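Local coordinates for protein endo-beta-mannanase (Rhizomucor miehei, PDB 4QP0) that probably hydrolyses internal beta-1,4-mannosidic linkages in mannans, galactomannans and glucomannans as a secreted family 5 glycoside hydrolase, at residues Y27-S32 and Q39-M44; K45-P50 and T347-H352; R53-N58 and M291-L296; F323-V328 and T332-G337. All blocks are in the same frame, centred on the assembly; numbering follows the deposited sequence.

Interaction 1 (Y27-S32 and Q39-M44); sequences YYLMTS and QVFSDM
L29 and V40 meet tip to tip, and the ends of the Y28 and F41 side chains complete the contact. The CB of L29 sets out toward helix 34-47 without touching segment 39-44. CG then forks the chain. One branch, CD2, ends 4.0 Å from CG2 of V40 and lies nearly as close to V40 CB. The other branch, CD1, approaches the aromatic ring of F41 obliquely and stops 4.2 Å from F41 CZ. L29 also rests on T54 of strand 51-55 and on I92 of helix 87-98, so the fork is packed from several directions. V40 offers CG2 because that methyl stands beside the backbone N while CG1 is anti to it (chi1 166°). The same CG2 lies 4.2 Å from OH of Y28. That hydroxyl is hydrogen-bonded to I326 O and takes a bond from V328 N, so its touch on V40 is packing alone. No hydrogen bond joins the two segments. Just before the short 3-10 turn at 29-31, Y28 O accepts from T31 N at 3.2 Å and from S32 OG at 2.9 Å, on opposite faces of the carbonyl plane. The loop after strand 17-25 thus folds back on the helix it leads into, a buried beta-to-alpha connection of the TIM barrel.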
# COMPACT_ATOMS: atom_id res chain seq x y z
N TYR A 27 -5.47 -4.68 5.59
CA TYR A 27 -4.24 -4.57 6.37
C TYR A 27 -4.16 -5.63 7.47
O TYR A 27 -3.06 -6.06 7.87
CB TYR A 27 -4.15 -3.17 6.99
CG TYR A 27 -4.94 -3.00 8.28
CD1 TYR A 27 -4.35 -3.22 9.52
CD2 TYR A 27 -6.29 -2.63 8.25
CE1 TYR A 27 -5.06 -3.08 10.69
CE2 TYR A 27 -7.02 -2.48 9.43
CZ TYR A 27 -6.40 -2.71 10.65
OH TYR A 27 -7.10 -2.57 11.83
N TYR A 28 -5.33 -6.06 7.95
CA TYR A 28 -5.48 -6.90 9.13
C TYR A 28 -5.33 -8.40 8.84
O TYR A 28 -5.61 -9.23 9.72
CB TYR A 28 -6.85 -6.64 9.78
CG TYR A 28 -8.02 -6.90 8.85
CD1 TYR A 28 -8.68 -8.13 8.83
CD2 TYR A 28 -8.47 -5.90 7.98
CE1 TYR A 28 -9.74 -8.36 7.98
CE2 TYR A 28 -9.53 -6.14 7.11
CZ TYR A 28 -10.16 -7.36 7.12
OH TYR A 28 -11.21 -7.59 6.27
N LEU A 29 -4.90 -8.75 7.63
CA LEU A 29 -4.71 -10.16 7.29
C LEU A 29 -3.67 -10.82 8.19
O LEU A 29 -3.86 -11.97 8.62
CB LEU A 29 -4.37 -10.33 5.80
CG LEU A 29 -5.57 -10.50 4.86
CD1 LEU A 29 -5.16 -10.38 3.40
CD2 LEU A 29 -6.29 -11.83 5.11
N MET A 30 -2.61 -10.08 8.49
CA MET A 30 -1.53 -10.55 9.37
C MET A 30 -1.96 -10.94 10.80
O MET A 30 -1.20 -11.59 11.51
CB MET A 30 -0.39 -9.52 9.40
CG MET A 30 -0.74 -8.16 9.96
SD MET A 30 0.75 -7.16 10.18
CE MET A 30 0.05 -5.62 10.78
N THR A 31 -3.16 -10.55 11.23
CA THR A 31 -3.62 -10.86 12.59
C THR A 31 -4.85 -11.75 12.60
O THR A 31 -5.32 -12.15 13.66
CB THR A 31 -3.91 -9.59 13.42
OG1 THR A 31 -4.93 -8.81 12.77
CG2 THR A 31 -2.64 -8.76 13.64
N SER A 32 -5.37 -12.04 11.42
CA SER A 32 -6.61 -12.79 11.29
C SER A 32 -6.39 -14.28 11.50
O SER A 32 -5.35 -14.82 11.12
CB SER A 32 -7.24 -12.55 9.92
OG SER A 32 -7.67 -11.20 9.79
N GLN A 39 -11.78 -16.49 4.28
CA GLN A 39 -13.01 -15.73 4.03
C GLN A 39 -12.75 -14.50 3.16
O GLN A 39 -13.47 -14.27 2.19
CB GLN A 39 -13.65 -15.33 5.36
CG GLN A 39 -15.03 -14.69 5.26
CD GLN A 39 -16.13 -15.71 5.03
OE1 GLN A 39 -16.91 -16.00 5.94
NE2 GLN A 39 -16.21 -16.25 3.82
N VAL A 40 -11.72 -13.73 3.51
CA VAL A 40 -11.32 -12.56 2.73
C VAL A 40 -11.22 -12.92 1.25
O VAL A 40 -11.85 -12.28 0.41
CB VAL A 40 -10.00 -11.96 3.26
CG1 VAL A 40 -9.39 -10.97 2.27
CG2 VAL A 40 -10.22 -11.28 4.60
N PHE A 41 -10.47 -13.98 0.95
CA PHE A 41 -10.20 -14.36 -0.43
C PHE A 41 -11.42 -14.89 -1.19
O PHE A 41 -11.54 -14.63 -2.39
CB PHE A 41 -9.02 -15.33 -0.53
CG PHE A 41 -7.71 -14.71 -0.14
CD1 PHE A 41 -7.27 -13.53 -0.73
CD2 PHE A 41 -6.92 -15.30 0.84
CE1 PHE A 41 -6.07 -12.95 -0.35
CE2 PHE A 41 -5.71 -14.73 1.21
CZ PHE A 41 -5.29 -13.55 0.62
N SER A 42 -12.31 -15.61 -0.53
CA SER A 42 -13.52 -16.10 -1.22
C SER A 42 -14.55 -14.99 -1.44
O SER A 42 -15.25 -14.98 -2.45
CB SER A 42 -14.13 -17.32 -0.53
OG SER A 42 -14.21 -17.13 0.86
N ASP A 43 -14.63 -14.04 -0.49
CA ASP A 43 -15.46 -12.85 -0.66
C ASP A 43 -14.95 -12.01 -1.82
O ASP A 43 -15.72 -11.61 -2.70
CB ASP A 43 -15.48 -12.00 0.62
CG ASP A 43 -16.28 -12.64 1.76
OD1 ASP A 43 -16.73 -13.80 1.64
OD2 ASP A 43 -16.44 -11.96 2.80
N MET A 44 -13.64 -11.76 -1.83
CA MET A 44 -12.97 -11.05 -2.92
C MET A 44 -13.28 -11.69 -4.25
O MET A 44 -13.67 -11.01 -5.19
CB MET A 44 -11.45 -11.02 -2.70
CG MET A 44 -10.96 -9.90 -1.81
SD MET A 44 -9.17 -9.96 -1.57
CE MET A 44 -8.63 -9.42 -3.19

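Interaction 2 (K45-P50 and T347-H352); sequences KSLGLP and TTVTNH
V349 packs on L47 and L49, and T350 OG1 lies beside L47; no hydrogen bond crosses. The second segment starts on helix 345-358 in a wider pi-type turn at 347-350. There T348 OG1 is bonded back to D344 O, and T348 touches V303. V349 comes next and points at the other segment. Its CG1 is anti to the backbone N (chi1 170°), which brings that methyl up to both leucines. V349 CG1 lies 4.2 Å from CD2 of L47 and 4.3 Å from CD2 of L49. T350 follows, with its side chain crossing that of L47 at about a right angle. Its OG1 is 3.8 Å from L47 O and 4.1 Å from L47 CG. Helix 34-47 closes with a Schellman motif, in which G48 has positive phi. One of its two bonds back into the last turn is G48 N to K45 O at 2.9 Å. This turn of the chain sets L47 and L49 on the same valine. Further on, H352 bonds through ND1 to E314 and through NE2 to D321. The contact joins the C-terminal end of helix 34-47 to helix 345-358. Beneath it L49 and V349 both rest on E22 of strand 17-25 and F323 of strand 320-323, while helix 299-315 borders T348 and H352.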
# COMPACT_ATOMS: atom_id res chain seq x y z
N LYS A 45 -13.10 -13.01 -4.33
CA LYS A 45 -13.35 -13.77 -5.56
C LYS A 45 -14.75 -13.52 -6.11
O LYS A 45 -14.89 -13.11 -7.27
CB LYS A 45 -13.09 -15.27 -5.35
CG LYS A 45 -13.47 -16.19 -6.51
CD LYS A 45 -12.75 -15.88 -7.83
CE LYS A 45 -11.53 -16.77 -8.05
NZ LYS A 45 -10.92 -16.55 -9.39
N SER A 46 -15.78 -13.74 -5.30
CA SER A 46 -17.17 -13.64 -5.78
C SER A 46 -17.57 -12.20 -6.05
O SER A 46 -18.52 -11.95 -6.80
CB SER A 46 -18.15 -14.30 -4.81
OG SER A 46 -18.33 -13.49 -3.66
N LEU A 47 -16.83 -11.26 -5.45
CA LEU A 47 -17.01 -9.83 -5.70
C LEU A 47 -16.24 -9.35 -6.92
O LEU A 47 -16.40 -8.20 -7.35
CB LEU A 47 -16.63 -9.00 -4.47
CG LEU A 47 -17.76 -8.39 -3.63
CD1 LEU A 47 -18.92 -9.34 -3.35
CD2 LEU A 47 -17.22 -7.83 -2.33
N GLY A 48 -15.42 -10.23 -7.49
CA GLY A 48 -14.68 -9.94 -8.72
C GLY A 48 -13.43 -9.12 -8.51
O GLY A 48 -13.02 -8.36 -9.39
N LEU A 49 -12.82 -9.25 -7.34
CA LEU A 49 -11.59 -8.51 -7.03
C LEU A 49 -10.41 -9.47 -7.16
O LEU A 49 -10.38 -10.49 -6.47
CB LEU A 49 -11.65 -7.94 -5.62
CG LEU A 49 -12.80 -7.00 -5.22
CD1 LEU A 49 -12.83 -6.83 -3.70
CD2 LEU A 49 -12.71 -5.65 -5.91
N PRO A 50 -9.45 -9.15 -8.04
CA PRO A 50 -8.30 -10.04 -8.24
C PRO A 50 -7.04 -9.66 -7.44
O PRO A 50 -6.07 -10.43 -7.45
CB PRO A 50 -8.02 -9.90 -9.74
CG PRO A 50 -8.45 -8.50 -10.06
CD PRO A 50 -9.48 -8.08 -9.06
N THR A 347 -23.26 -1.46 -6.30
CA THR A 347 -23.01 -0.07 -6.66
C THR A 347 -21.83 0.57 -5.90
O THR A 347 -21.32 1.60 -6.33
CB THR A 347 -24.29 0.80 -6.61
OG1 THR A 347 -24.86 0.74 -5.30
CG2 THR A 347 -25.31 0.29 -7.63
N THR A 348 -21.41 -0.05 -4.80
CA THR A 348 -20.21 0.41 -4.09
C THR A 348 -18.93 -0.25 -4.61
O THR A 348 -17.85 0.35 -4.59
CB THR A 348 -20.31 0.17 -2.56
OG1 THR A 348 -20.61 -1.21 -2.30
CG2 THR A 348 -21.39 1.02 -1.94
N VAL A 349 -19.05 -1.49 -5.08
CA VAL A 349 -17.87 -2.32 -5.36
C VAL A 349 -17.99 -3.12 -6.65
O VAL A 349 -17.06 -3.13 -7.46
CB VAL A 349 -17.61 -3.30 -4.19
CG1 VAL A 349 -16.54 -4.31 -4.57
CG2 VAL A 349 -17.21 -2.56 -2.92
N THR A 350 -19.13 -3.79 -6.83
CA THR A 350 -19.29 -4.84 -7.84
C THR A 350 -19.35 -4.34 -9.28
O THR A 350 -18.60 -4.83 -10.14
CB THR A 350 -20.45 -5.80 -7.48
OG1 THR A 350 -19.93 -6.89 -6.73
CG2 THR A 350 -21.17 -6.35 -8.72
N ASN A 351 -20.22 -3.36 -9.55
CA ASN A 351 -20.34 -2.79 -10.89
C ASN A 351 -19.00 -2.40 -11.47
O ASN A 351 -18.72 -2.67 -12.64
CB ASN A 351 -21.29 -1.59 -10.89
CG ASN A 351 -22.75 -2.01 -10.78
OD1 ASN A 351 -23.08 -3.20 -10.77
ND2 ASN A 351 -23.64 -1.02 -10.68
N HIS A 352 -18.16 -1.78 -10.64
CA HIS A 352 -16.86 -1.29 -11.07
C HIS A 352 -15.85 -2.38 -11.25
O HIS A 352 -15.02 -2.31 -12.17
CB HIS A 352 -16.33 -0.26 -10.09
CG HIS A 352 -15.02 0.37 -10.50
ND1 HIS A 352 -14.86 1.02 -11.66
CD2 HIS A 352 -13.80 0.43 -9.83
CE1 HIS A 352 -13.59 1.48 -11.74
NE2 HIS A 352 -12.95 1.11 -10.62

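Interaction 3 (R53-N58 and M291-L296); sequences RTWLFN and MEEYGL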
# COMPACT_ATOMS: atom_id res chain seq x y z
N ARG A 53 -4.32 -5.36 -1.28
CA ARG A 53 -3.20 -4.68 -0.66
C ARG A 53 -3.30 -4.90 0.84
O ARG A 53 -4.39 -4.83 1.41
CB ARG A 53 -3.29 -3.20 -0.96
CG ARG A 53 -2.11 -2.38 -0.47
CD ARG A 53 -2.19 -0.97 -1.01
NE ARG A 53 -1.24 -0.09 -0.35
CZ ARG A 53 -1.49 0.60 0.75
NH1 ARG A 53 -2.69 0.53 1.33
NH2 ARG A 53 -0.55 1.37 1.28
N THR A 54 -2.16 -5.18 1.48
CA THR A 54 -2.14 -5.53 2.90
C THR A 54 -0.77 -5.32 3.54
O THR A 54 0.24 -5.20 2.84
CB THR A 54 -2.66 -6.97 3.15
OG1 THR A 54 -2.71 -7.24 4.56
CG2 THR A 54 -1.78 -8.01 2.46
N TRP A 55 -0.75 -5.30 4.87
CA TRP A 55 0.43 -5.03 5.69
C TRP A 55 1.38 -6.20 5.75
O TRP A 55 0.96 -7.33 6.03
CB TRP A 55 -0.03 -4.72 7.12
CG TRP A 55 -0.61 -3.34 7.36
CD1 TRP A 55 -1.05 -2.82 8.58
CD2 TRP A 55 -0.81 -2.24 6.39
NE1 TRP A 55 -1.49 -1.53 8.44
CE2 TRP A 55 -1.37 -1.12 7.16
CE3 TRP A 55 -0.57 -2.08 5.03
CZ2 TRP A 55 -1.70 0.09 6.55
CZ3 TRP A 55 -0.91 -0.86 4.43
CH2 TRP A 55 -1.46 0.20 5.18
N LEU A 56 2.67 -5.93 5.52
CA LEU A 56 3.74 -6.92 5.76
C LEU A 56 4.82 -6.32 6.66
O LEU A 56 6.02 -6.47 6.42
CB LEU A 56 4.36 -7.44 4.46
CG LEU A 56 4.74 -8.94 4.41
CD1 LEU A 56 5.55 -9.28 3.17
CD2 LEU A 56 5.48 -9.42 5.65
N PHE A 57 4.36 -5.61 7.68
CA PHE A 57 5.19 -5.04 8.73
C PHE A 57 4.38 -5.20 10.01
O PHE A 57 3.15 -5.23 9.97
CB PHE A 57 5.47 -3.56 8.46
CG PHE A 57 4.23 -2.70 8.40
CD1 PHE A 57 3.77 -2.04 9.53
CD2 PHE A 57 3.51 -2.58 7.21
CE1 PHE A 57 2.62 -1.27 9.48
CE2 PHE A 57 2.36 -1.81 7.15
CZ PHE A 57 1.91 -1.16 8.29
N ASN A 58 5.07 -5.33 11.14
CA ASN A 58 4.40 -5.45 12.44
C ASN A 58 5.44 -5.43 13.54
O ASN A 58 5.96 -6.46 13.94
CB ASN A 58 3.53 -6.72 12.51
CG ASN A 58 2.55 -6.70 13.67
OD1 ASN A 58 2.86 -6.19 14.75
ND2 ASN A 58 1.35 -7.26 13.46
N MET A 291 -4.95 4.19 -7.63
CA MET A 291 -5.60 4.78 -6.47
C MET A 291 -5.81 3.62 -5.52
O MET A 291 -6.85 2.96 -5.52
CB MET A 291 -6.93 5.43 -6.84
CG MET A 291 -7.65 6.06 -5.66
SD MET A 291 -8.91 7.23 -6.18
CE MET A 291 -10.17 6.15 -6.87
N GLU A 292 -4.78 3.35 -4.72
CA GLU A 292 -4.74 2.10 -3.99
C GLU A 292 -5.46 2.16 -2.66
O GLU A 292 -5.69 1.13 -2.03
CB GLU A 292 -3.29 1.66 -3.79
CG GLU A 292 -2.45 2.68 -3.04
CD GLU A 292 -1.18 2.07 -2.53
OE1 GLU A 292 -0.94 0.89 -2.88
OE2 GLU A 292 -0.42 2.74 -1.79
N GLU A 293 -5.79 3.38 -2.22
CA GLU A 293 -6.68 3.59 -1.08
C GLU A 293 -7.69 4.67 -1.44
O GLU A 293 -7.32 5.74 -1.92
CB GLU A 293 -5.92 4.04 0.16
CG GLU A 293 -5.44 2.91 1.06
CD GLU A 293 -4.87 3.41 2.39
OE1 GLU A 293 -5.56 4.18 3.10
OE2 GLU A 293 -3.74 3.01 2.73
N TYR A 294 -8.96 4.36 -1.22
CA TYR A 294 -9.98 5.40 -1.16
C TYR A 294 -11.08 5.00 -0.21
O TYR A 294 -11.34 3.81 -0.01
CB TYR A 294 -10.50 5.81 -2.54
CG TYR A 294 -11.21 4.76 -3.32
CD1 TYR A 294 -12.60 4.67 -3.31
CD2 TYR A 294 -10.50 3.87 -4.13
CE1 TYR A 294 -13.27 3.71 -4.07
CE2 TYR A 294 -11.15 2.91 -4.88
CZ TYR A 294 -12.53 2.83 -4.85
OH TYR A 294 -13.18 1.87 -5.59
N GLY A 295 -11.71 5.99 0.40
CA GLY A 295 -12.75 5.71 1.37
C GLY A 295 -13.62 6.88 1.74
O GLY A 295 -13.19 8.03 1.66
N LEU A 296 -14.85 6.57 2.12
CA LEU A 296 -15.76 7.53 2.72
C LEU A 296 -16.37 6.91 3.98
O LEU A 296 -16.64 5.70 4.01
CB LEU A 296 -16.83 7.97 1.72
CG LEU A 296 -16.29 8.84 0.57
CD1 LEU A 296 -17.35 9.06 -0.49
CD2 LEU A 296 -15.74 10.18 1.09
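R53 is bridged to E292 and E293 in a salt-bridge network. Its NE lies 2.7 Å from OE1 of E292, and the carboxylate carbon of E292 sits over one face of the guanidinium. The two planes are 56° apart, so this is not a flat, two-pronged pairing. NH1 of R53 donates to OE2 of E293 at 3.0 Å. That bond is bent, 139° at the hydrogen, and reaches the anti side of the carboxylate. R53 spans the gap because its chain is extended, with CG anti to the backbone N (chi1 -175°). E171 makes a third salt bridge at NE, while N25 and N174 bond NH1 and NH2. E292 OE2 is bonded to H256 and E293 OE1 to Y258. The strands belong to a TIM barrel and are not neighbours in its sheet: 17-25 and 320-323 lie between them, and their axes approach to 9.3 Å. Family 5 enzymes carry their catalytic glutamates at the C-terminal ends of barrel strands, and strand 289-294 ends here. Farther out, W55 CH2 is 4.4 Å from E293 OE2. R53 NH2 lies in plane at the edge of the W55 ring, and F57 CZ covers part of one face of that indole.

Interaction 4 (F323-V328 and T332-G337); sequences FWQIAV and TMDGFG
W324 and F336 form the tight part of this contact. CD1 of W324 presses on CB of F336 at 3.5 Å, with F336 CB at the edge of the indole. The two rings meet obliquely, their planes 81° apart. The backbones are close here too. Q325 N donates to F336 O at 3.1 Å. A CA-H...O contact runs from G337 CA to Q325 O at 3.4 Å. The CD of Q325 lies over one face of the W324 ring. The exposed side is looser, but D334 is fixed there by two bonds. NE1 of W324 gives it a nearly straight one, 169° at the hydrogen, reaching D334 OD2 at 3.0 Å. This bond runs close to the ring plane and uses the syn lone pair of that oxygen. The other joins F336 N to D334 OD1 at 2.9 Å, an Asx turn. A bond from Q325 NE2 to D334 OD1, 3.5 Å, is weak. M333, at a corner of the type II' turn from T332 to G335, only packs. Its SD rests on A327 CB at 3.8 Å, and a bend at chi3 (67°) turns CE toward the Q325 amide. The peptide between W324 and Q325 is cis. A non-proline cis peptide after a tryptophan at the end of the eighth barrel strand is characteristic of related TIM-barrel glycosidases, where this tryptophan lines the substrate cleft.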
# COMPACT_ATOMS: atom_id res chain seq x y z
N PHE A 323 -10.20 -0.01 -2.98
CA PHE A 323 -10.96 0.67 -1.94
C PHE A 323 -10.54 0.23 -0.57
O PHE A 323 -10.05 -0.89 -0.38
CB PHE A 323 -12.47 0.49 -2.12
CG PHE A 323 -12.98 -0.87 -1.70
CD1 PHE A 323 -13.34 -1.11 -0.39
CD2 PHE A 323 -13.11 -1.88 -2.64
CE1 PHE A 323 -13.81 -2.36 -0.01
CE2 PHE A 323 -13.60 -3.13 -2.27
CZ PHE A 323 -13.95 -3.37 -0.95
N TRP A 324 -10.76 1.12 0.39
CA TRP A 324 -10.52 0.83 1.78
C TRP A 324 -11.86 0.86 2.47
O TRP A 324 -12.51 1.91 2.48
CB TRP A 324 -9.56 1.86 2.36
CG TRP A 324 -9.28 1.69 3.83
CD1 TRP A 324 -10.13 1.97 4.89
CD2 TRP A 324 -8.03 1.22 4.47
NE1 TRP A 324 -9.53 1.70 6.09
CE2 TRP A 324 -8.27 1.24 5.91
CE3 TRP A 324 -6.80 0.78 4.00
CZ2 TRP A 324 -7.30 0.84 6.83
CZ3 TRP A 324 -5.83 0.38 4.93
CH2 TRP A 324 -6.07 0.41 6.31
N GLN A 325 -12.31 -0.26 3.03
CA GLN A 325 -11.60 -1.54 3.02
C GLN A 325 -12.61 -2.67 3.16
O GLN A 325 -13.71 -2.44 3.66
CB GLN A 325 -10.60 -1.62 4.18
CG GLN A 325 -11.24 -1.59 5.57
CD GLN A 325 -10.19 -1.64 6.67
OE1 GLN A 325 -9.16 -2.30 6.54
NE2 GLN A 325 -10.46 -0.95 7.76
N ILE A 326 -12.25 -3.87 2.72
CA ILE A 326 -13.13 -5.01 2.90
C ILE A 326 -13.18 -5.47 4.37
O ILE A 326 -12.17 -5.41 5.09
CB ILE A 326 -12.81 -6.19 1.94
CG1 ILE A 326 -13.99 -7.17 1.87
CG2 ILE A 326 -11.50 -6.87 2.32
CD1 ILE A 326 -13.80 -8.33 0.90
N ALA A 327 -14.35 -5.92 4.81
CA ALA A 327 -14.57 -6.26 6.21
C ALA A 327 -14.93 -7.72 6.41
O ALA A 327 -16.03 -8.15 6.06
CB ALA A 327 -15.64 -5.36 6.81
N VAL A 328 -13.99 -8.48 6.97
CA VAL A 328 -14.24 -9.83 7.44
C VAL A 328 -13.61 -9.96 8.83
O VAL A 328 -12.41 -9.71 8.98
CB VAL A 328 -13.64 -10.90 6.50
N THR A 332 -18.65 -2.57 10.48
CA THR A 332 -18.37 -1.20 10.03
C THR A 332 -16.89 -0.86 10.28
O THR A 332 -16.36 0.06 9.66
CB THR A 332 -19.26 -0.18 10.76
N MET A 333 -16.26 -1.62 11.18
CA MET A 333 -14.85 -1.49 11.54
C MET A 333 -14.46 -0.07 11.93
O MET A 333 -14.88 0.42 12.97
CB MET A 333 -13.95 -2.02 10.41
CG MET A 333 -14.06 -3.52 10.17
SD MET A 333 -12.85 -4.14 9.00
CE MET A 333 -11.32 -3.90 9.90
N ASP A 334 -13.67 0.59 11.09
CA ASP A 334 -13.23 1.95 11.35
C ASP A 334 -14.15 3.01 10.73
O ASP A 334 -13.86 4.20 10.80
CB ASP A 334 -11.79 2.15 10.86
CG ASP A 334 -11.64 2.02 9.34
OD1 ASP A 334 -12.60 1.61 8.64
OD2 ASP A 334 -10.55 2.35 8.83
N GLY A 335 -15.25 2.57 10.13
CA GLY A 335 -16.15 3.46 9.41
C GLY A 335 -16.12 3.21 7.92
O GLY A 335 -17.12 3.43 7.22
N PHE A 336 -14.99 2.72 7.43
CA PHE A 336 -14.80 2.47 6.00
C PHE A 336 -15.02 1.01 5.61
O PHE A 336 -14.96 0.67 4.42
CB PHE A 336 -13.39 2.89 5.58
CG PHE A 336 -13.08 4.34 5.82
CD1 PHE A 336 -13.54 5.33 4.95
CD2 PHE A 336 -12.28 4.72 6.89
CE1 PHE A 336 -13.23 6.66 5.15
CE2 PHE A 336 -11.96 6.05 7.10
CZ PHE A 336 -12.44 7.02 6.23
N GLY A 337 -15.27 0.15 6.59
CA GLY A 337 -15.44 -1.28 6.35
C GLY A 337 -16.67 -1.60 5.52
O GLY A 337 -17.78 -1.19 5.85

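All four contacts belong to one TIM barrel. Interaction 3 lies nearest the middle, its centre about 5 Å from the centre of the chain, among residues consistent with the active site of this family. Interaction 4 is about 11 Å from it, centre to centre, and is joined to it by Y294 O and W324 N, 2.8 Å apart. F336 also packs on G295 and L296. Interactions 1 and 2 use successive parts of helix 34-47 and are joined by M44 O and L49 N, 2.9 Å apart. Interaction 2 lies farthest out, about 19 Å from the chain centre. Interaction 1 reaches interaction 4 through Y27 CD2, 3.4 Å from Q325 OE1. Interaction 2 reaches it through V349 CG2, 3.7 Å from F323 CE2.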